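Local coordinates for transcriptional regulator (Saccharomonospora viridis, PDB 4KWA), which probably binds DNA as a TetR-family transcriptional repressor, and here holds a choline ion in its ligand-binding domain, at residues W126-R135 with A148-I159. Sequence-based numbering, arbitrary orientation.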
ATOM      1  N   TRP A 126      -7.649 -14.709   1.251  1.00 28.10           N
ATOM      2  CA  TRP A 126      -8.594 -13.651   1.544  1.00 28.99           C
ATOM      3  C   TRP A 126      -9.390 -13.365   0.274  1.00 29.19           C
ATOM      4  O   TRP A 126     -10.614 -13.224   0.310  1.00 31.55           O
ATOM      5  CB  TRP A 126      -7.752 -12.468   2.026  1.00 34.38           C
ATOM      6  CG  TRP A 126      -8.287 -11.113   1.878  1.00 34.03           C
ATOM      7  CD1 TRP A 126      -7.754 -10.117   1.147  1.00 35.48           C
ATOM      8  CD2 TRP A 126      -9.431 -10.599   2.508  1.00 37.61           C
ATOM      9  NE1 TRP A 126      -8.509  -8.967   1.273  1.00 46.96           N
ATOM     10  CE2 TRP A 126      -9.541  -9.233   2.144  1.00 38.31           C
ATOM     11  CE3 TRP A 126     -10.362 -11.137   3.357  1.00 38.03           C
ATOM     12  CZ2 TRP A 126     -10.602  -8.448   2.543  1.00 48.13           C
ATOM     13  CZ3 TRP A 126     -11.393 -10.339   3.795  1.00 47.06           C
ATOM     14  CH2 TRP A 126     -11.509  -9.009   3.385  1.00 52.23           C
ATOM     15  N   TYR A 127      -8.673 -13.304  -0.822  1.00 27.56           N
ATOM     16  CA  TYR A 127      -9.214 -13.040  -2.097  1.00 26.95           C
ATOM     17  C   TYR A 127     -10.319 -14.082  -2.402  1.00 26.88           C
ATOM     18  O   TYR A 127     -11.455 -13.725  -2.744  1.00 28.32           O
ATOM     19  CB  TYR A 127      -8.124 -13.103  -3.132  1.00 28.64           C
ATOM     20  CG  TYR A 127      -8.600 -12.956  -4.575  1.00 28.52           C
ATOM     21  CD1 TYR A 127      -8.840 -11.729  -5.138  1.00 37.07           C
ATOM     22  CD2 TYR A 127      -8.759 -14.051  -5.361  1.00 36.00           C
ATOM     23  CE1 TYR A 127      -9.161 -11.617  -6.453  1.00 35.36           C
ATOM     24  CE2 TYR A 127      -9.144 -13.939  -6.667  1.00 37.90           C
ATOM     25  CZ  TYR A 127      -9.376 -12.707  -7.195  1.00 35.28           C
ATOM     26  OH  TYR A 127      -9.747 -12.666  -8.532  1.00 38.91           O
ATOM     27  N   GLN A 128     -10.002 -15.330  -2.215  1.00 27.92           N
ATOM     28  CA  GLN A 128     -11.009 -16.419  -2.395  1.00 27.77           C
ATOM     29  C   GLN A 128     -12.199 -16.333  -1.434  1.00 25.24           C
ATOM     30  O   GLN A 128     -13.325 -16.567  -1.870  1.00 26.13           O
ATOM     31  CB  GLN A 128     -10.376 -17.792  -2.415  1.00 27.12           C
ATOM     32  CG  GLN A 128      -9.314 -18.017  -3.476  1.00 34.11           C
ATOM     33  CD  GLN A 128      -9.731 -17.864  -4.972  1.00 37.08           C
ATOM     34  OE1 GLN A 128      -8.876 -17.680  -5.865  1.00 38.81           O
ATOM     35  NE2 GLN A 128     -10.984 -17.924  -5.237  1.00 36.88           N
ATOM     36  N   THR A 129     -11.962 -15.984  -0.168  1.00 23.19           N
ATOM     37  CA  THR A 129     -13.011 -15.732   0.765  1.00 23.10           C
ATOM     38  C   THR A 129     -14.007 -14.670   0.255  1.00 26.52           C
ATOM     39  O   THR A 129     -15.216 -14.808   0.367  1.00 26.19           O
ATOM     40  CB  THR A 129     -12.392 -15.331   2.089  1.00 31.43           C
ATOM     41  OG1 THR A 129     -11.831 -16.527   2.610  1.00 28.13           O
ATOM     42  CG2 THR A 129     -13.467 -14.788   3.043  1.00 32.15           C
ATOM     43  N   ILE A 130     -13.463 -13.537  -0.232  1.00 25.13           N
ATOM     44  CA  ILE A 130     -14.270 -12.471  -0.763  1.00 27.96           C
ATOM     45  C   ILE A 130     -15.041 -12.974  -1.947  1.00 26.44           C
ATOM     46  O   ILE A 130     -16.301 -12.818  -1.999  1.00 25.13           O
ATOM     47  CB  ILE A 130     -13.372 -11.280  -1.215  1.00 28.96           C
ATOM     48  CG1 ILE A 130     -12.615 -10.680  -0.033  1.00 34.24           C
ATOM     49  CG2 ILE A 130     -14.244 -10.204  -1.830  1.00 29.14           C
ATOM     50  CD1 ILE A 130     -13.508 -10.252   1.108  1.00 40.93           C
ATOM     51  N   ALA A 131     -14.354 -13.609  -2.892  1.00 25.39           N
ATOM     52  CA  ALA A 131     -15.067 -14.074  -4.074  1.00 26.10           C
ATOM     53  C   ALA A 131     -16.198 -15.076  -3.755  1.00 27.66           C
ATOM     54  O   ALA A 131     -17.309 -15.069  -4.344  1.00 26.52           O
ATOM     55  CB  ALA A 131     -14.041 -14.664  -5.087  1.00 24.90           C
HETATM   56  N   MSE A 132     -15.915 -15.952  -2.786  1.00 25.27           N
HETATM   57  CA  MSE A 132     -16.883 -16.927  -2.385  1.00 27.85           C
HETATM   58  C   MSE A 132     -18.043 -16.242  -1.763  1.00 27.81           C
HETATM   59  O   MSE A 132     -19.178 -16.690  -1.959  1.00 26.48           O
HETATM   60  CB  MSE A 132     -16.268 -17.965  -1.460  1.00 27.97           C
HETATM   61  CG  MSE A 132     -17.312 -18.944  -0.982  1.00 33.83           C
HETATM   62 SE   MSE A 132     -16.439 -20.001   0.452  1.00 46.38          SE
HETATM   63  CE  MSE A 132     -16.241 -18.813   2.048  1.00 53.23           C
ATOM     64  N   THR A 133     -17.803 -15.190  -0.974  1.00 24.16           N
ATOM     65  CA  THR A 133     -18.935 -14.473  -0.344  1.00 25.25           C
ATOM     66  C   THR A 133     -19.868 -13.804  -1.385  1.00 28.91           C
ATOM     67  O   THR A 133     -21.105 -13.813  -1.285  1.00 29.74           O
ATOM     68  CB  THR A 133     -18.368 -13.482   0.628  1.00 23.43           C
ATOM     69  OG1 THR A 133     -17.501 -14.259   1.505  1.00 27.48           O
ATOM     70  CG2 THR A 133     -19.495 -12.743   1.476  1.00 31.29           C
ATOM     71  N   ILE A 134     -19.237 -13.196  -2.378  1.00 26.85           N
ATOM     72  CA  ILE A 134     -19.959 -12.613  -3.486  1.00 27.48           C
ATOM     73  C   ILE A 134     -20.838 -13.634  -4.168  1.00 30.87           C
ATOM     74  O   ILE A 134     -22.035 -13.337  -4.341  1.00 28.18           O
ATOM     75  CB  ILE A 134     -18.996 -11.868  -4.443  1.00 28.10           C
ATOM     76  CG1 ILE A 134     -18.444 -10.658  -3.681  1.00 27.41           C
ATOM     77  CG2 ILE A 134     -19.708 -11.430  -5.694  1.00 30.03           C
ATOM     78  CD1 ILE A 134     -17.173 -10.092  -4.297  1.00 37.13           C
ATOM     79  N   ARG A 135     -20.298 -14.810  -4.543  1.00 25.98           N
ATOM     80  CA  ARG A 135     -21.110 -15.828  -5.208  1.00 31.69           C
ATOM     81  C   ARG A 135     -22.227 -16.358  -4.292  1.00 28.15           C
ATOM     82  O   ARG A 135     -23.313 -16.709  -4.722  1.00 30.14           O
ATOM     83  CB  ARG A 135     -20.193 -16.987  -5.698  1.00 29.20           C
ATOM     84  CG  ARG A 135     -19.167 -16.499  -6.693  1.00 32.15           C
ATOM     85  CD  ARG A 135     -18.263 -17.647  -7.166  1.00 34.92           C
ATOM     86  NE  ARG A 135     -17.102 -17.276  -7.973  1.00 49.20           N
ATOM     87  CZ  ARG A 135     -15.851 -17.326  -7.501  1.00 36.93           C
ATOM     88  NH1 ARG A 135     -15.594 -17.821  -6.235  1.00 42.25           N
ATOM     89  NH2 ARG A 135     -14.869 -17.016  -8.289  1.00 52.44           N
ATOM     90  N   ALA A 148     -17.312 -12.241 -10.024  1.00 33.37           N
ATOM     91  CA  ALA A 148     -16.852 -12.199  -8.639  1.00 33.99           C
ATOM     92  C   ALA A 148     -15.380 -12.080  -8.483  1.00 34.04           C
ATOM     93  O   ALA A 148     -14.896 -11.600  -7.464  1.00 32.08           O
ATOM     94  CB  ALA A 148     -17.329 -13.425  -7.889  1.00 30.78           C
ATOM     95  N   ASP A 149     -14.636 -12.559  -9.453  1.00 30.51           N
ATOM     96  CA  ASP A 149     -13.213 -12.429  -9.368  1.00 34.49           C
ATOM     97  C   ASP A 149     -12.774 -10.930  -9.597  1.00 32.54           C
ATOM     98  O   ASP A 149     -11.865 -10.425  -8.921  1.00 33.89           O
ATOM     99  CB  ASP A 149     -12.617 -13.306 -10.497  1.00 36.47           C
ATOM    100  CG  ASP A 149     -12.485 -14.776 -10.137  1.00 56.45           C
ATOM    101  OD1 ASP A 149     -11.486 -15.114  -9.483  1.00 55.49           O
ATOM    102  OD2 ASP A 149     -13.255 -15.626 -10.635  1.00 57.18           O
ATOM    103  N   GLU A 150     -13.349 -10.286 -10.597  1.00 36.85           N
ATOM    104  CA  GLU A 150     -13.017  -8.872 -10.882  1.00 36.93           C
ATOM    105  C   GLU A 150     -13.417  -8.026  -9.693  1.00 32.19           C
ATOM    106  O   GLU A 150     -12.654  -7.116  -9.283  1.00 31.23           O
ATOM    107  CB  GLU A 150     -13.719  -8.349 -12.153  1.00 41.22           C
ATOM    108  CG  GLU A 150     -13.153  -8.843 -13.482  1.00 55.33           C
ATOM    109  CD  GLU A 150     -11.784  -8.241 -13.897  1.00 63.95           C
ATOM    110  OE1 GLU A 150     -11.450  -8.440 -15.089  1.00 79.72           O
ATOM    111  OE2 GLU A 150     -11.040  -7.567 -13.113  1.00 67.40           O
ATOM    112  N   LEU A 151     -14.577  -8.365  -9.114  1.00 28.93           N
ATOM    113  CA  LEU A 151     -15.098  -7.682  -7.944  1.00 30.92           C
ATOM    114  C   LEU A 151     -14.230  -7.939  -6.725  1.00 27.59           C
ATOM    115  O   LEU A 151     -13.989  -7.018  -5.982  1.00 34.19           O
ATOM    116  CB  LEU A 151     -16.565  -8.037  -7.708  1.00 33.93           C
ATOM    117  CG  LEU A 151     -17.171  -7.388  -6.450  1.00 35.38           C
ATOM    118  CD1 LEU A 151     -16.942  -5.879  -6.459  1.00 39.85           C
ATOM    119  CD2 LEU A 151     -18.673  -7.660  -6.355  1.00 39.84           C
ATOM    120  N   ALA A 152     -13.874  -9.207  -6.400  1.00 29.78           N
ATOM    121  CA  ALA A 152     -12.910  -9.443  -5.338  1.00 29.87           C
ATOM    122  C   ALA A 152     -11.611  -8.616  -5.561  1.00 30.93           C
ATOM    123  O   ALA A 152     -11.046  -8.122  -4.643  1.00 30.85           O
ATOM    124  CB  ALA A 152     -12.553 -10.908  -5.273  1.00 35.21           C
ATOM    125  N   THR A 153     -11.101  -8.566  -6.780  1.00 29.48           N
ATOM    126  CA  THR A 153      -9.904  -7.726  -7.151  1.00 27.88           C
ATOM    127  C   THR A 153     -10.126  -6.302  -6.812  1.00 28.97           C
ATOM    128  O   THR A 153      -9.279  -5.659  -6.146  1.00 28.58           O
ATOM    129  CB  THR A 153      -9.567  -7.886  -8.629  1.00 32.24           C
ATOM    130  OG1 THR A 153      -8.913  -9.153  -8.802  1.00 30.07           O
ATOM    131  CG2 THR A 153      -8.564  -6.846  -9.085  1.00 34.41           C
ATOM    132  N   ARG A 154     -11.262  -5.786  -7.235  1.00 26.22           N
ATOM    133  CA  ARG A 154     -11.590  -4.394  -6.898  1.00 27.03           C
ATOM    134  C   ARG A 154     -11.767  -4.131  -5.445  1.00 31.92           C
ATOM    135  O   ARG A 154     -11.220  -3.142  -4.952  1.00 26.26           O
ATOM    136  CB  ARG A 154     -12.808  -3.945  -7.679  1.00 28.19           C
ATOM    137  CG  ARG A 154     -13.208  -2.513  -7.640  1.00 27.54           C
ATOM    138  CD  ARG A 154     -14.155  -2.033  -8.758  1.00 33.16           C
ATOM    139  NE  ARG A 154     -13.561  -2.152 -10.092  1.00 34.03           N
ATOM    140  CZ  ARG A 154     -14.143  -1.951 -11.263  1.00 38.01           C
ATOM    141  NH1 ARG A 154     -13.393  -2.103 -12.399  1.00 34.44           N
ATOM    142  NH2 ARG A 154     -15.412  -1.591 -11.315  1.00 34.33           N
ATOM    143  N   LEU A 155     -12.548  -4.976  -4.737  1.00 26.55           N
ATOM    144  CA  LEU A 155     -12.770  -4.734  -3.309  1.00 31.05           C
ATOM    145  C   LEU A 155     -11.478  -4.774  -2.534  1.00 23.17           C
ATOM    146  O   LEU A 155     -11.232  -3.867  -1.686  1.00 25.81           O
ATOM    147  CB  LEU A 155     -13.849  -5.668  -2.748  1.00 27.73           C
ATOM    148  CG  LEU A 155     -14.162  -5.464  -1.301  1.00 29.06           C
ATOM    149  CD1 LEU A 155     -14.582  -4.019  -0.985  1.00 27.15           C
ATOM    150  CD2 LEU A 155     -15.211  -6.501  -0.909  1.00 29.16           C
ATOM    151  N   SER A 156     -10.637  -5.750  -2.776  1.00 27.31           N
ATOM    152  CA  SER A 156      -9.362  -5.876  -2.101  1.00 31.36           C
ATOM    153  C   SER A 156      -8.418  -4.735  -2.308  1.00 22.77           C
ATOM    154  O   SER A 156      -7.782  -4.245  -1.347  1.00 24.31           O
ATOM    155  CB  SER A 156      -8.649  -7.189  -2.435  1.00 30.61           C
ATOM    156  OG  SER A 156      -8.483  -7.389  -3.778  1.00 32.87           O
ATOM    157  N   ALA A 157      -8.373  -4.304  -3.558  1.00 27.15           N
ATOM    158  CA  ALA A 157      -7.605  -3.128  -3.938  1.00 25.67           C
ATOM    159  C   ALA A 157      -8.097  -1.856  -3.242  1.00 23.62           C
ATOM    160  O   ALA A 157      -7.227  -1.069  -2.685  1.00 24.12           O
ATOM    161  CB  ALA A 157      -7.505  -2.969  -5.436  1.00 26.65           C
ATOM    162  N   LEU A 158      -9.427  -1.657  -3.222  1.00 27.08           N
ATOM    163  CA  LEU A 158     -10.048  -0.478  -2.623  1.00 24.30           C
ATOM    164  C   LEU A 158      -9.700  -0.444  -1.129  1.00 24.16           C
ATOM    165  O   LEU A 158      -9.294   0.553  -0.559  1.00 22.76           O
ATOM    166  CB  LEU A 158     -11.535  -0.501  -2.874  1.00 25.81           C
ATOM    167  CG  LEU A 158     -12.344   0.671  -2.298  1.00 27.15           C
ATOM    168  CD1 LEU A 158     -11.830   2.020  -2.788  1.00 28.44           C
ATOM    169  CD2 LEU A 158     -13.812   0.561  -2.630  1.00 28.80           C
ATOM    170  N   ILE A 159      -9.837  -1.598  -0.515  1.00 23.94           N
ATOM    171  CA  ILE A 159      -9.529  -1.697   0.881  1.00 25.80           C
ATOM    172  C   ILE A 159      -8.125  -1.300   1.186  1.00 21.27           C
ATOM    173  O   ILE A 159      -7.883  -0.539   2.135  1.00 21.78           O
ATOM    174  CB  ILE A 159      -9.825  -3.101   1.432  1.00 28.39           C
ATOM    175  CG1 ILE A 159     -11.336  -3.351   1.486  1.00 28.25           C
ATOM    176  CG2 ILE A 159      -9.062  -3.292   2.762  1.00 28.95           C
ATOM    177  CD1 ILE A 159     -11.729  -4.787   1.691  1.00 26.96           C
TER
HETATM  178  O   HOH W   1      -7.620  -6.130   0.803  1.00 31.06           O
HETATM  179  O   HOH W   2     -12.502 -17.216  -7.630  1.00 36.88           O
HETATM  180  O   HOH W   3      -9.187 -16.890  -8.538  1.00 48.66           O
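Three donors converge on OD1 of Asp-149: the phenol of Tyr-127, whose OH gives a hydrogen bond of 3.1 Å to OD1 on its anti lone pair, and two waters that also bind the side-chain amide of Gln-128. On the other carboxylate oxygen, OD2, NH2 of Arg-135 forms a salt bridge at 3.2 Å, though the hydrogen bond within it is weak, bent to 121° at the hydrogen; OD2 lies at the edge of the guanidinium, while CB of Ala-148 lies over one guanidinium face.

Beside this polar cluster the segments 126-135 and 148-159 cross at 125°, their axes 8.6 Å apart, a closeness that Ala-131, Ala-148 and Ala-152 permit. Tyr-127, its ring swung away from the backbone N (chi1 175°), lays its CD1–CE1 side along Ala-152, CE1 coming 3.7 Å from CB. Ile-130 sets CG2 between Ala-152 and Leu-155, and CD1 of Ile-134 presses on CG of Leu-151 at a tight 3.5 Å. At the far end, a water links NE1 of Trp-126 to the carbonyl O of Ser-156, and CD1 of Ile-159 meets the indole edge close to the bound choline. Thr-153 turns its hydroxyl to Lys-170 of the second subunit. Joining helices 113-139 and 148-168 of the ligand-binding domain, the contact thus combines an apolar interior with a hydrated, charged margin, where Arg-135 probably helps stabilise the negative charge of Asp-149.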